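Long-range contacts in polyketide Synthase III (Ectocarpus siliculosus, PDB 4B0N), which acts as a type III polyketide synthase in phlorotannin monomer biosynthesis, probably by transferring and condensing acyl groups: residues Y42-G47 with V251-R256; N52-C57 with R102-D107; S155-V160 with L217-E222; D269-L274 with A308-G313; A353-V358 with M371-R376. All blocks are in the same frame, centred on the assembly; numbering follows the deposited sequence.

Interaction 1: residues Y42-G47 with V251-R256; sequences YPVIAG and VLKGAR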
# COMPACT_ATOMS: atom_id res chain seq x y z
N TYR A 42 -21.26 -5.80 -12.07
CA TYR A 42 -21.01 -6.11 -10.67
C TYR A 42 -19.70 -6.88 -10.49
O TYR A 42 -19.38 -7.74 -11.31
CB TYR A 42 -22.16 -6.93 -10.10
CG TYR A 42 -23.49 -6.21 -10.03
CD1 TYR A 42 -23.79 -5.34 -8.98
CD2 TYR A 42 -24.47 -6.42 -11.01
CE1 TYR A 42 -25.01 -4.69 -8.91
CE2 TYR A 42 -25.69 -5.77 -10.95
CZ TYR A 42 -25.95 -4.91 -9.90
OH TYR A 42 -27.16 -4.26 -9.83
N PRO A 43 -18.95 -6.59 -9.41
CA PRO A 43 -17.78 -7.40 -9.10
C PRO A 43 -18.15 -8.72 -8.42
O PRO A 43 -18.95 -8.73 -7.48
CB PRO A 43 -16.96 -6.51 -8.15
CG PRO A 43 -17.95 -5.57 -7.55
CD PRO A 43 -19.07 -5.41 -8.53
N VAL A 44 -17.58 -9.81 -8.92
CA VAL A 44 -17.84 -11.15 -8.38
C VAL A 44 -16.52 -11.87 -8.10
O VAL A 44 -15.59 -11.80 -8.90
CB VAL A 44 -18.67 -12.03 -9.35
CG1 VAL A 44 -19.09 -13.32 -8.67
CG2 VAL A 44 -19.90 -11.29 -9.86
N ILE A 45 -16.47 -12.57 -6.97
CA ILE A 45 -15.36 -13.47 -6.66
C ILE A 45 -15.50 -14.74 -7.50
O ILE A 45 -16.39 -15.56 -7.26
CB ILE A 45 -15.29 -13.79 -5.15
CG1 ILE A 45 -15.03 -12.51 -4.34
CG2 ILE A 45 -14.21 -14.83 -4.86
CD1 ILE A 45 -15.45 -12.58 -2.89
N ALA A 46 -14.64 -14.87 -8.51
CA ALA A 46 -14.67 -16.00 -9.44
C ALA A 46 -13.92 -17.23 -8.91
O ALA A 46 -14.27 -18.37 -9.23
CB ALA A 46 -14.14 -15.58 -10.80
N GLY A 47 -12.89 -16.99 -8.11
CA GLY A 47 -12.11 -18.05 -7.50
C GLY A 47 -11.53 -17.61 -6.18
O GLY A 47 -11.14 -16.45 -6.02
N VAL A 251 -9.87 -14.09 -6.88
CA VAL A 251 -9.90 -13.58 -8.24
C VAL A 251 -11.23 -12.88 -8.45
O VAL A 251 -12.27 -13.37 -8.00
CB VAL A 251 -9.72 -14.70 -9.29
CG1 VAL A 251 -9.55 -14.10 -10.68
CG2 VAL A 251 -8.51 -15.56 -8.95
N LEU A 252 -11.20 -11.73 -9.11
CA LEU A 252 -12.39 -10.91 -9.27
C LEU A 252 -12.70 -10.61 -10.72
O LEU A 252 -11.84 -10.19 -11.49
CB LEU A 252 -12.26 -9.63 -8.46
CG LEU A 252 -12.66 -9.84 -6.99
CD1 LEU A 252 -11.58 -9.34 -6.04
CD2 LEU A 252 -14.00 -9.20 -6.70
N LYS A 253 -13.96 -10.85 -11.08
CA LYS A 253 -14.49 -10.55 -12.41
C LYS A 253 -15.58 -9.49 -12.34
O LYS A 253 -16.18 -9.27 -11.29
CB LYS A 253 -15.03 -11.83 -13.08
CG LYS A 253 -16.18 -12.49 -12.34
CD LYS A 253 -16.75 -13.66 -13.14
CE LYS A 253 -17.81 -14.39 -12.33
NZ LYS A 253 -18.44 -15.49 -13.11
N GLY A 254 -15.83 -8.83 -13.47
CA GLY A 254 -16.92 -7.87 -13.61
C GLY A 254 -17.98 -8.42 -14.55
O GLY A 254 -17.78 -8.46 -15.77
N ALA A 255 -19.11 -8.83 -13.99
CA ALA A 255 -20.15 -9.52 -14.76
C ALA A 255 -21.47 -8.76 -14.81
O ALA A 255 -21.81 -8.03 -13.88
CB ALA A 255 -20.37 -10.92 -14.19
N ARG A 256 -22.21 -8.96 -15.90
CA ARG A 256 -23.51 -8.31 -16.11
C ARG A 256 -24.62 -9.12 -15.43
O ARG A 256 -24.35 -10.00 -14.62
CB ARG A 256 -23.78 -8.16 -17.61
CG ARG A 256 -24.00 -6.73 -18.08
CD ARG A 256 -22.70 -6.03 -18.45
NE ARG A 256 -22.00 -6.70 -19.55
CZ ARG A 256 -20.93 -6.22 -20.17
NH1 ARG A 256 -20.40 -5.05 -19.82
NH2 ARG A 256 -20.38 -6.91 -21.16

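Interaction 2: residues N52-C57 with R102-D107; sequences NPQYRC and RAAKGD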
# COMPACT_ATOMS: atom_id res chain seq x y z
N ASN A 52 -1.96 -21.90 4.34
CA ASN A 52 -1.28 -21.78 5.63
C ASN A 52 0.18 -22.18 5.56
O ASN A 52 0.57 -22.99 4.70
CB ASN A 52 -2.01 -22.61 6.68
CG ASN A 52 -3.29 -21.97 7.14
OD1 ASN A 52 -3.31 -20.80 7.50
ND2 ASN A 52 -4.38 -22.73 7.11
N PRO A 53 1.02 -21.62 6.46
CA PRO A 53 2.40 -22.07 6.55
C PRO A 53 2.51 -23.50 7.09
O PRO A 53 1.50 -24.13 7.42
CB PRO A 53 3.03 -21.07 7.52
CG PRO A 53 1.89 -20.54 8.32
CD PRO A 53 0.75 -20.48 7.35
N GLN A 54 3.75 -23.99 7.18
CA GLN A 54 4.04 -25.40 7.42
C GLN A 54 3.58 -25.94 8.78
O GLN A 54 3.01 -27.03 8.86
CB GLN A 54 5.54 -25.62 7.25
CG GLN A 54 5.92 -27.02 6.79
CD GLN A 54 7.40 -27.16 6.55
OE1 GLN A 54 8.20 -26.33 6.98
NE2 GLN A 54 7.79 -28.23 5.86
N TYR A 55 3.82 -25.17 9.84
CA TYR A 55 3.73 -25.69 11.21
C TYR A 55 2.42 -25.37 11.92
O TYR A 55 2.14 -24.22 12.24
CB TYR A 55 4.93 -25.20 12.04
CG TYR A 55 6.26 -25.51 11.40
CD1 TYR A 55 6.85 -26.76 11.53
CD2 TYR A 55 6.94 -24.54 10.65
CE1 TYR A 55 8.07 -27.05 10.94
CE2 TYR A 55 8.16 -24.81 10.06
CZ TYR A 55 8.72 -26.07 10.20
OH TYR A 55 9.94 -26.35 9.61
N ARG A 56 1.62 -26.41 12.15
CA ARG A 56 0.41 -26.29 12.95
C ARG A 56 0.76 -26.49 14.43
O ARG A 56 1.12 -27.59 14.86
CB ARG A 56 -0.63 -27.32 12.47
CG ARG A 56 -1.71 -27.66 13.48
CD ARG A 56 -2.96 -26.83 13.31
NE ARG A 56 -4.07 -27.60 12.76
CZ ARG A 56 -4.93 -28.32 13.48
NH1 ARG A 56 -4.83 -28.38 14.80
NH2 ARG A 56 -5.91 -28.99 12.87
N CYS A 57 0.67 -25.41 15.20
CA CYS A 57 1.03 -25.42 16.61
C CYS A 57 -0.19 -25.26 17.50
O CYS A 57 -0.90 -24.26 17.42
CB CYS A 57 2.05 -24.31 16.91
SG CYS A 57 2.40 -24.01 18.66
N ARG A 102 9.15 -31.09 15.23
CA ARG A 102 8.56 -31.29 13.90
C ARG A 102 9.21 -30.46 12.79
O ARG A 102 8.68 -30.39 11.68
CB ARG A 102 7.06 -31.02 13.94
CG ARG A 102 6.29 -31.88 14.94
CD ARG A 102 4.81 -31.94 14.61
NE ARG A 102 4.12 -30.68 14.84
CZ ARG A 102 3.61 -30.30 16.02
NH1 ARG A 102 3.72 -31.08 17.09
NH2 ARG A 102 2.99 -29.14 16.12
N ALA A 103 10.35 -29.85 13.09
CA ALA A 103 11.08 -29.03 12.12
C ALA A 103 11.33 -29.79 10.82
O ALA A 103 11.66 -30.98 10.84
CB ALA A 103 12.39 -28.53 12.71
N ALA A 104 11.15 -29.09 9.70
CA ALA A 104 11.39 -29.66 8.38
C ALA A 104 12.87 -30.00 8.20
O ALA A 104 13.74 -29.35 8.78
CB ALA A 104 10.92 -28.71 7.29
N LYS A 105 13.13 -31.02 7.39
CA LYS A 105 14.48 -31.53 7.16
C LYS A 105 15.33 -30.51 6.41
O LYS A 105 15.41 -30.53 5.18
CB LYS A 105 14.42 -32.87 6.41
CG LYS A 105 15.50 -33.87 6.79
CD LYS A 105 16.68 -33.83 5.83
CE LYS A 105 17.59 -35.03 6.05
NZ LYS A 105 18.51 -35.24 4.90
N GLY A 106 15.95 -29.60 7.16
CA GLY A 106 16.77 -28.54 6.58
C GLY A 106 16.18 -27.15 6.73
O GLY A 106 16.43 -26.27 5.90
N ASP A 107 15.41 -26.95 7.80
CA ASP A 107 14.82 -25.65 8.11
C ASP A 107 15.23 -25.22 9.52
O ASP A 107 14.79 -25.82 10.51
CB ASP A 107 13.29 -25.70 7.99
CG ASP A 107 12.66 -24.31 7.94
OD1 ASP A 107 13.25 -23.41 7.30
OD2 ASP A 107 11.58 -24.12 8.54

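Interaction 3: residues S155-V160 with L217-E222; sequences SKLVVV and LMICVE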
# COMPACT_ATOMS: atom_id res chain seq x y z
N SER A 155 -4.89 -9.55 -15.10
CA SER A 155 -4.45 -8.24 -15.58
C SER A 155 -3.96 -7.34 -14.44
O SER A 155 -3.12 -6.47 -14.64
CB SER A 155 -5.59 -7.53 -16.31
OG SER A 155 -6.07 -8.32 -17.39
N LYS A 156 -4.52 -7.57 -13.25
CA LYS A 156 -4.21 -6.76 -12.08
C LYS A 156 -3.84 -7.64 -10.89
O LYS A 156 -4.49 -8.66 -10.63
CB LYS A 156 -5.40 -5.87 -11.71
CG LYS A 156 -5.03 -4.66 -10.88
CD LYS A 156 -6.18 -4.19 -10.01
CE LYS A 156 -5.83 -2.88 -9.33
NZ LYS A 156 -6.70 -2.62 -8.15
N LEU A 157 -2.79 -7.25 -10.18
CA LEU A 157 -2.33 -7.96 -9.00
C LEU A 157 -2.25 -7.02 -7.80
O LEU A 157 -1.61 -5.97 -7.87
CB LEU A 157 -0.97 -8.63 -9.26
CG LEU A 157 -0.23 -9.35 -8.14
CD1 LEU A 157 -1.04 -10.51 -7.57
CD2 LEU A 157 1.11 -9.85 -8.66
N VAL A 158 -2.92 -7.40 -6.72
CA VAL A 158 -2.91 -6.61 -5.50
C VAL A 158 -2.46 -7.48 -4.34
O VAL A 158 -3.12 -8.47 -4.01
CB VAL A 158 -4.29 -5.99 -5.21
CG1 VAL A 158 -4.28 -5.25 -3.88
CG2 VAL A 158 -4.72 -5.06 -6.33
N VAL A 159 -1.32 -7.12 -3.75
CA VAL A 159 -0.81 -7.81 -2.57
C VAL A 159 -1.06 -6.95 -1.33
O VAL A 159 -0.89 -5.73 -1.37
CB VAL A 159 0.70 -8.14 -2.70
CG1 VAL A 159 1.24 -8.76 -1.42
CG2 VAL A 159 0.94 -9.07 -3.88
N VAL A 160 -1.49 -7.60 -0.25
CA VAL A 160 -1.83 -6.92 0.99
C VAL A 160 -1.07 -7.55 2.16
O VAL A 160 -1.13 -8.77 2.37
CB VAL A 160 -3.35 -6.99 1.26
CG1 VAL A 160 -3.68 -6.56 2.68
CG2 VAL A 160 -4.11 -6.13 0.26
N LEU A 217 -6.51 -10.13 -9.36
CA LEU A 217 -6.18 -11.06 -8.29
C LEU A 217 -5.76 -10.33 -7.02
O LEU A 217 -4.77 -9.60 -7.00
CB LEU A 217 -5.07 -12.02 -8.76
CG LEU A 217 -4.43 -13.03 -7.80
CD1 LEU A 217 -5.43 -14.06 -7.28
CD2 LEU A 217 -3.26 -13.73 -8.48
N MET A 218 -6.53 -10.52 -5.95
CA MET A 218 -6.26 -9.88 -4.66
C MET A 218 -5.77 -10.93 -3.67
O MET A 218 -6.45 -11.93 -3.43
CB MET A 218 -7.50 -9.16 -4.14
CG MET A 218 -7.25 -8.24 -2.96
SD MET A 218 -7.36 -9.06 -1.36
CE MET A 218 -9.13 -9.18 -1.15
N ILE A 219 -4.58 -10.71 -3.11
CA ILE A 219 -3.96 -11.67 -2.21
C ILE A 219 -3.58 -11.04 -0.88
O ILE A 219 -2.83 -10.07 -0.83
CB ILE A 219 -2.69 -12.32 -2.82
CG1 ILE A 219 -2.97 -12.80 -4.25
CG2 ILE A 219 -2.21 -13.47 -1.95
CD1 ILE A 219 -1.75 -13.30 -4.99
N CYS A 220 -4.12 -11.60 0.20
CA CYS A 220 -3.72 -11.23 1.55
C CYS A 220 -2.75 -12.26 2.11
O CYS A 220 -3.03 -13.46 2.13
CB CYS A 220 -4.93 -11.10 2.46
SG CYS A 220 -5.98 -9.70 2.03
N VAL A 221 -1.59 -11.77 2.53
CA VAL A 221 -0.57 -12.62 3.11
C VAL A 221 -0.12 -12.00 4.42
O VAL A 221 0.04 -10.78 4.51
CB VAL A 221 0.63 -12.83 2.16
CG1 VAL A 221 1.29 -11.51 1.80
CG2 VAL A 221 1.63 -13.81 2.75
N GLU A 222 0.08 -12.84 5.42
CA GLU A 222 0.48 -12.37 6.73
C GLU A 222 1.32 -13.39 7.47
O GLU A 222 0.98 -14.58 7.49
CB GLU A 222 -0.75 -12.00 7.55
CG GLU A 222 -0.63 -10.66 8.23
CD GLU A 222 -0.84 -9.49 7.29
OE1 GLU A 222 -1.94 -9.38 6.69
OE2 GLU A 222 0.08 -8.66 7.16

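Interaction 4: residues D269-L274 with A308-G313; sequences DNHAWL and AFFADG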
# COMPACT_ATOMS: atom_id res chain seq x y z
N ASP A 269 -21.86 -3.58 -2.85
CA ASP A 269 -21.38 -2.30 -2.32
C ASP A 269 -20.26 -2.46 -1.30
O ASP A 269 -20.04 -3.55 -0.76
CB ASP A 269 -22.54 -1.51 -1.70
CG ASP A 269 -22.24 -0.02 -1.56
OD1 ASP A 269 -21.54 0.55 -2.43
OD2 ASP A 269 -22.72 0.60 -0.58
N ASN A 270 -19.53 -1.37 -1.07
CA ASN A 270 -18.58 -1.27 0.03
C ASN A 270 -18.86 -0.04 0.89
O ASN A 270 -19.32 0.99 0.38
CB ASN A 270 -17.13 -1.27 -0.48
CG ASN A 270 -16.91 -0.28 -1.62
OD1 ASN A 270 -16.88 0.93 -1.41
ND2 ASN A 270 -16.73 -0.81 -2.82
N HIS A 271 -18.60 -0.15 2.18
CA HIS A 271 -18.85 0.94 3.12
C HIS A 271 -17.74 1.05 4.12
O HIS A 271 -17.15 0.05 4.52
CB HIS A 271 -20.19 0.74 3.82
CG HIS A 271 -20.69 1.96 4.55
ND1 HIS A 271 -20.96 3.13 3.93
CD2 HIS A 271 -20.98 2.16 5.90
CE1 HIS A 271 -21.38 4.03 4.83
NE2 HIS A 271 -21.40 3.44 6.04
N ALA A 272 -17.45 2.29 4.51
CA ALA A 272 -16.43 2.57 5.52
C ALA A 272 -16.96 3.57 6.54
O ALA A 272 -17.95 4.26 6.29
CB ALA A 272 -15.17 3.10 4.85
N TRP A 273 -16.31 3.64 7.70
CA TRP A 273 -16.61 4.64 8.72
C TRP A 273 -15.54 4.72 9.77
O TRP A 273 -15.24 3.73 10.43
CB TRP A 273 -17.96 4.38 9.37
CG TRP A 273 -18.42 5.56 10.20
CD1 TRP A 273 -18.37 5.70 11.58
CD2 TRP A 273 -19.00 6.82 9.71
NE1 TRP A 273 -18.87 6.92 11.97
CE2 TRP A 273 -19.26 7.64 10.90
CE3 TRP A 273 -19.32 7.33 8.45
CZ2 TRP A 273 -19.82 8.91 10.81
CZ3 TRP A 273 -19.88 8.61 8.38
CH2 TRP A 273 -20.12 9.38 9.53
N LEU A 274 -14.97 5.91 9.92
CA LEU A 274 -13.99 6.18 10.97
C LEU A 274 -14.71 6.64 12.24
O LEU A 274 -15.52 7.57 12.21
CB LEU A 274 -12.99 7.25 10.51
CG LEU A 274 -11.52 7.15 10.91
CD1 LEU A 274 -10.76 8.33 10.34
CD2 LEU A 274 -11.30 7.09 12.42
N ALA A 308 -23.13 -0.72 15.42
CA ALA A 308 -24.51 -0.51 15.00
C ALA A 308 -24.60 0.57 13.93
O ALA A 308 -25.18 0.35 12.87
CB ALA A 308 -25.40 -0.16 16.19
N PHE A 309 -23.99 1.73 14.20
CA PHE A 309 -24.01 2.87 13.29
C PHE A 309 -23.41 2.55 11.92
O PHE A 309 -23.88 3.07 10.90
CB PHE A 309 -23.30 4.08 13.91
CG PHE A 309 -23.46 5.36 13.12
CD1 PHE A 309 -24.61 6.13 13.25
CD2 PHE A 309 -22.46 5.78 12.25
CE1 PHE A 309 -24.76 7.30 12.52
CE2 PHE A 309 -22.61 6.95 11.52
CZ PHE A 309 -23.76 7.71 11.65
N PHE A 310 -22.39 1.70 11.90
CA PHE A 310 -21.74 1.28 10.66
C PHE A 310 -22.62 0.32 9.85
O PHE A 310 -22.81 0.52 8.64
CB PHE A 310 -20.38 0.64 10.96
CG PHE A 310 -19.80 -0.13 9.81
CD1 PHE A 310 -19.27 0.53 8.69
CD2 PHE A 310 -19.76 -1.52 9.83
CE1 PHE A 310 -18.74 -0.19 7.63
CE2 PHE A 310 -19.23 -2.24 8.77
CZ PHE A 310 -18.71 -1.58 7.67
N ALA A 311 -23.15 -0.71 10.51
CA ALA A 311 -23.92 -1.76 9.84
C ALA A 311 -25.32 -1.30 9.45
O ALA A 311 -25.81 -1.64 8.37
CB ALA A 311 -23.98 -3.01 10.70
N ASP A 312 -25.97 -0.53 10.32
CA ASP A 312 -27.26 0.08 10.01
C ASP A 312 -27.11 1.17 8.95
O ASP A 312 -28.05 1.44 8.20
CB ASP A 312 -27.93 0.64 11.27
CG ASP A 312 -28.49 -0.45 12.17
OD1 ASP A 312 -29.00 -1.47 11.65
OD2 ASP A 312 -28.45 -0.26 13.41
N GLY A 313 -25.94 1.79 8.90
CA GLY A 313 -25.60 2.73 7.84
C GLY A 313 -25.53 2.03 6.49
O GLY A 313 -26.18 2.46 5.53
O HOH W 1 -22.47 4.90 8.75

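Interaction 5: residues A353-V358 with M371-R376; sequences ADSWAV and MFVLSR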
# COMPACT_ATOMS: atom_id res chain seq x y z
N ALA A 353 -20.96 -18.49 14.06
CA ALA A 353 -20.31 -19.81 14.21
C ALA A 353 -19.10 -20.01 13.29
O ALA A 353 -18.17 -20.75 13.64
CB ALA A 353 -21.33 -20.93 14.01
N ASP A 354 -19.12 -19.37 12.13
CA ASP A 354 -18.00 -19.39 11.20
C ASP A 354 -16.79 -18.65 11.77
O ASP A 354 -15.65 -19.10 11.62
CB ASP A 354 -18.39 -18.77 9.85
CG ASP A 354 -19.49 -19.54 9.14
OD1 ASP A 354 -19.42 -20.79 9.08
OD2 ASP A 354 -20.43 -18.89 8.64
N SER A 355 -17.06 -17.52 12.42
CA SER A 355 -16.01 -16.67 12.98
C SER A 355 -15.27 -17.34 14.14
O SER A 355 -14.06 -17.17 14.28
CB SER A 355 -16.59 -15.32 13.42
OG SER A 355 -17.29 -14.69 12.36
N TRP A 356 -16.00 -18.09 14.97
CA TRP A 356 -15.40 -18.85 16.06
C TRP A 356 -14.57 -19.99 15.53
O TRP A 356 -13.50 -20.29 16.07
CB TRP A 356 -16.47 -19.39 17.00
CG TRP A 356 -17.14 -18.33 17.83
CD1 TRP A 356 -18.47 -17.90 17.75
CD2 TRP A 356 -16.55 -17.52 18.91
NE1 TRP A 356 -18.72 -16.92 18.67
CE2 TRP A 356 -17.62 -16.64 19.39
CE3 TRP A 356 -15.29 -17.44 19.49
CZ2 TRP A 356 -17.41 -15.72 20.42
CZ3 TRP A 356 -15.10 -16.51 20.52
CH2 TRP A 356 -16.13 -15.68 20.97
N ALA A 357 -15.06 -20.62 14.47
CA ALA A 357 -14.40 -21.76 13.84
C ALA A 357 -13.03 -21.40 13.26
O ALA A 357 -12.06 -22.15 13.44
CB ALA A 357 -15.29 -22.38 12.77
N VAL A 358 -12.96 -20.26 12.58
CA VAL A 358 -11.70 -19.78 12.02
C VAL A 358 -10.73 -19.45 13.15
O VAL A 358 -9.60 -19.93 13.15
CB VAL A 358 -11.92 -18.56 11.09
CG1 VAL A 358 -10.62 -17.82 10.82
CG2 VAL A 358 -12.56 -19.00 9.79
N MET A 371 -11.34 -13.46 4.96
CA MET A 371 -11.46 -14.32 3.78
C MET A 371 -11.65 -15.79 4.17
O MET A 371 -12.29 -16.55 3.46
CB MET A 371 -10.21 -14.22 2.89
CG MET A 371 -9.58 -12.84 2.78
SD MET A 371 -9.81 -12.06 1.17
CE MET A 371 -8.66 -12.97 0.15
N PHE A 372 -11.06 -16.18 5.30
CA PHE A 372 -11.22 -17.54 5.81
C PHE A 372 -12.67 -17.79 6.25
O PHE A 372 -13.26 -18.81 5.89
CB PHE A 372 -10.25 -17.81 6.96
CG PHE A 372 -8.87 -18.25 6.52
CD1 PHE A 372 -7.98 -17.33 5.96
CD2 PHE A 372 -8.46 -19.56 6.67
CE1 PHE A 372 -6.72 -17.73 5.56
CE2 PHE A 372 -7.20 -19.97 6.27
CZ PHE A 372 -6.32 -19.05 5.71
N VAL A 373 -13.23 -16.85 7.02
CA VAL A 373 -14.63 -16.91 7.44
C VAL A 373 -15.53 -16.89 6.20
O VAL A 373 -16.43 -17.72 6.06
CB VAL A 373 -15.01 -15.72 8.35
CG1 VAL A 373 -16.47 -15.82 8.79
CG2 VAL A 373 -14.10 -15.65 9.56
N LEU A 374 -15.27 -15.94 5.31
CA LEU A 374 -15.99 -15.80 4.06
C LEU A 374 -15.94 -17.10 3.26
O LEU A 374 -16.97 -17.55 2.74
CB LEU A 374 -15.41 -14.63 3.26
CG LEU A 374 -16.14 -13.94 2.10
CD1 LEU A 374 -15.73 -14.56 0.76
CD2 LEU A 374 -17.65 -13.89 2.27
N SER A 375 -14.76 -17.72 3.19
CA SER A 375 -14.58 -18.99 2.48
C SER A 375 -14.98 -20.18 3.35
O SER A 375 -14.40 -21.27 3.24
CB SER A 375 -13.13 -19.14 1.99
OG SER A 375 -12.97 -20.35 1.27
N ARG A 376 -15.97 -19.97 4.21
CA ARG A 376 -16.65 -21.04 4.93
C ARG A 376 -18.11 -20.99 4.54
O ARG A 376 -18.76 -22.02 4.36
CB ARG A 376 -16.50 -20.87 6.43
CG ARG A 376 -15.17 -21.33 7.00
CD ARG A 376 -15.20 -21.29 8.52
NE ARG A 376 -16.29 -22.09 9.08
CZ ARG A 376 -16.21 -23.38 9.37
NH1 ARG A 376 -15.07 -24.05 9.16
NH2 ARG A 376 -17.26 -24.01 9.88

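Interaction 1: residues Y42-G47 with V251-R256
An antiparallel strand pair of the N-terminal thiolase-type sheet joins Tyr-42, Val-44 and Gly-47 to Ala-255, Lys-253 and Val-251. Tyr-42 and Ala-255 exchange two backbone bonds, as do Val-44 and Lys-253, where Val-44 N reaches Lys-253 O at 2.8 Å. After Ile-45 the register slips by one residue: Ala-46 N and Gly-47 O both turn to Val-251, forming a beta bulge, and Gly-47 O receives Val-251 N at 2.8 Å.

Lys-253 lies alongside Val-44, both pointing the same way. Its CG stands between the backbone N and the carbonyl carbon (chi1 62°), and the extended chain beyond brings CE to 3.9 Å from Val-44 CB while CD meets Ala-46 CB at 4.0 Å. An alanine here would probably leave Val-44 and the methyl of Ala-46 without this aliphatic cover and open a gap beside the bulge. On the other face Leu-252 CD2 touches Ile-45 CG1 at 4.2 Å and Pro-43 CB at 4.3 Å, beneath helix 196-210. The strand order, with 245-255 antiparallel to both its neighbours and lying between 42-51 and 215-223, is that of the five-stranded sheet of the thiolase fold.

Interaction 2: residues N52-C57 with R102-D107
Tyr-55 reaches across to the loop 102-107 with its ring edge and hydroxyl, and the ring lies almost coplanar with the carboxylate of Asp-107, the two planes 3° apart. The hydroxyl is gripped by two hydrogen bonds. It accepts the nearly straight N-H of Ala-104 (N to OH 3.0 Å, 168° at the hydrogen) and donates to Asp-107 OD2, also at 3.0 Å, using the anti lone pair of that oxygen. Both partners sit in the plane of the ring, as does Arg-102 O, which meets the rim atom CE1 of Tyr-55 at 3.5 Å; together they fix the ring's rotation. Asp-107 OD2 also pairs with Lys-131, a charge that would be expected to keep the carboxylate ionised.

Gln-54 runs beside the tyrosine. Its CB lies over one ring face, offset toward the rim, and its amide meets the methyl of Ala-104, with NE2 3.5 Å from Ala-104 CB. At the other end Arg-102 turns back through a bend at chi3 (-70°) that places NE, and its NH2 makes a weak, strongly bent bond to Arg-56 O at 2.7 Å. The NH1 of the same guanidinium forms a salt bridge with Glu-61.

The loop thus lies beside strand 55-58, which pairs with strand 90-93. Lys-131 ties it to helix 121-146 and Glu-61 to helix 59-68, while the side chain of Cys-57, farther along the strand, lies about 6 Å from the bound arachidonic acid.

Interaction 3: residues S155-V160 with L217-E222
Leu-157, Val-158 and Val-160 pair with Leu-217, Met-218 and Cys-220 in adjacent parallel strands at the middle of the N-terminal thiolase-fold sheet. Five backbone hydrogen bonds alternate between the strands; the one from Ile-219 N to Val-158 O is 2.8 Å long and runs nearly along the C=O axis (177°).

Each face of the pair has a tight and a looser part. On the face of Leu-157, Val-159, Leu-217 and Ile-219, Leu-157 sends CD1 over toward the partner strand, where it meets Ile-219 CD1 at 3.9 Å and also packs on Leu-217 CD2. The extended outer arm of Ile-219 (chi2 174°) places its CD1 there, the two side chains meeting at a slant. Farther along, Val-159 CG1 and Val-221 CG1 stand wider, at 4.2 Å. Helices 170-177 and 121-146 cover this face.

On the opposite face Val-160 packs closely, its CB and CG1 both 3.9 Å from Cys-220 SG. The looser end is at Val-158, whose CG1 stays 4.3 Å from Met-218 CG, and the end of Met-218 leads off toward Phe-201 of helix 196-210. The far end of the pair runs into the ligand region: Glu-222, whose side chain lies about 6 Å from the arachidonic acid, has OE2 held by Ser-162 N and the hydroxyls of Ser-161 and Thr-163, and OE1 by Ser-367.

Just before it, Val-160 O accepts Val-221 N at 3.0 Å and touches Val-221 CG1 at 3.7 Å.

Interaction 4: residues D269-L274 with A308-G313
One face of the Trp-273 indole carries the rim of Phe-309: CE2 of the phenylalanine stands 3.4 Å above the indole plane, offset toward its rim, and lies 3.5 Å from both CE2 and CZ2 of Trp-273. The two ring planes are inclined at 57°, an oblique meeting. His-271 and Phe-310 are turned more nearly parallel, at 22°, but slide past each other until they barely overlap; His-271 CD2 meets Phe-310 CD1 at 3.7 Å. The edge of the Phe-310 ring is directed at the strand backbone, with CE1 3.5 Å from His-271 O.

No direct hydrogen bond joins the two segments. A water in the plane of the imidazole connects them, 3.3 Å from His-271 NE2 and donating to Phe-309 O at 3.2 Å; it also lies over the rim of the Trp-273 indole.

Trp-273 CB touches Phe-310 CD1 at 4.1 Å. An alanine in place of Trp-273 would keep that CB contact but would probably leave the rim of Phe-309 without its flat partner and free to turn.

Beyond the strand Phe-310 reaches Phe-398 and Ala-406, and Leu-274 continues into backbone bonds with the second subunit, whose Arg-182 packs on Trp-273. Helix 299-316 laid over strand 265-274 is the helix-on-sheet layering of the C-terminal half of the thiolase fold.

Interaction 5: residues A353-V358 with M371-R376
Val-358 and Val-373 form the apolar part of this helix pair, crossing at about a right angle with their CG2 methyls 3.7 Å apart. The same Val-358 CG2 touches Phe-372 CB at 3.8 Å and Arg-376 CD at 3.7 Å, so a single methyl branch meets three residues of the partner helix. Val-373 CG1, anti to its backbone N (chi1 -179°), packs instead on Asp-354 CB at 3.7 Å and on Ser-355 OG, which is hydrogen-bonded to Val-330 O.

The helices, 353-362 and 369-385, belong to the C-terminal half of the thiolase fold. Their segments cross at 126° with axes 8.9 Å apart. Helix 369-385 is a buried helix of the layered core: Met-371 packs on helix 196-210 and on Ala-248 of strand 245-255.

The polar part is a salt bridge, weak as a hydrogen bond, from Arg-376 NE to Asp-354 OD1 at 3.4 Å. The oxygen lies in the guanidinium plane, although the carboxylate plane is turned 52° from it. One face of the guanidinium is covered over its centre by Ala-357 CB, 3.7 Å from Arg-376 CZ. Asp-354 has a second charged partner, OD2 pairing with Arg-380 one turn farther along the helix.

Interactions 1 and 3 are buried strand pairings of the same N-terminal sheet, one antiparallel, toward the C-terminal half, and one parallel in its middle; they meet where Val-251 packs on Leu-217. Both rest on backbone bonds, whereas interactions 4 and 5 join C-terminal elements through side chains: aromatic rings and a water near the subunit interface in one, valines and a charged pair in the buried other. Interaction 5 touches three of the others, through Leu-374 to Ile-45, Met-371 to Met-218 and Phe-372 to Asn-52. Interaction 2, partly exposed and about 40 Å between centres from interaction 4, is the most polar, gathered round a tyrosine hydroxyl.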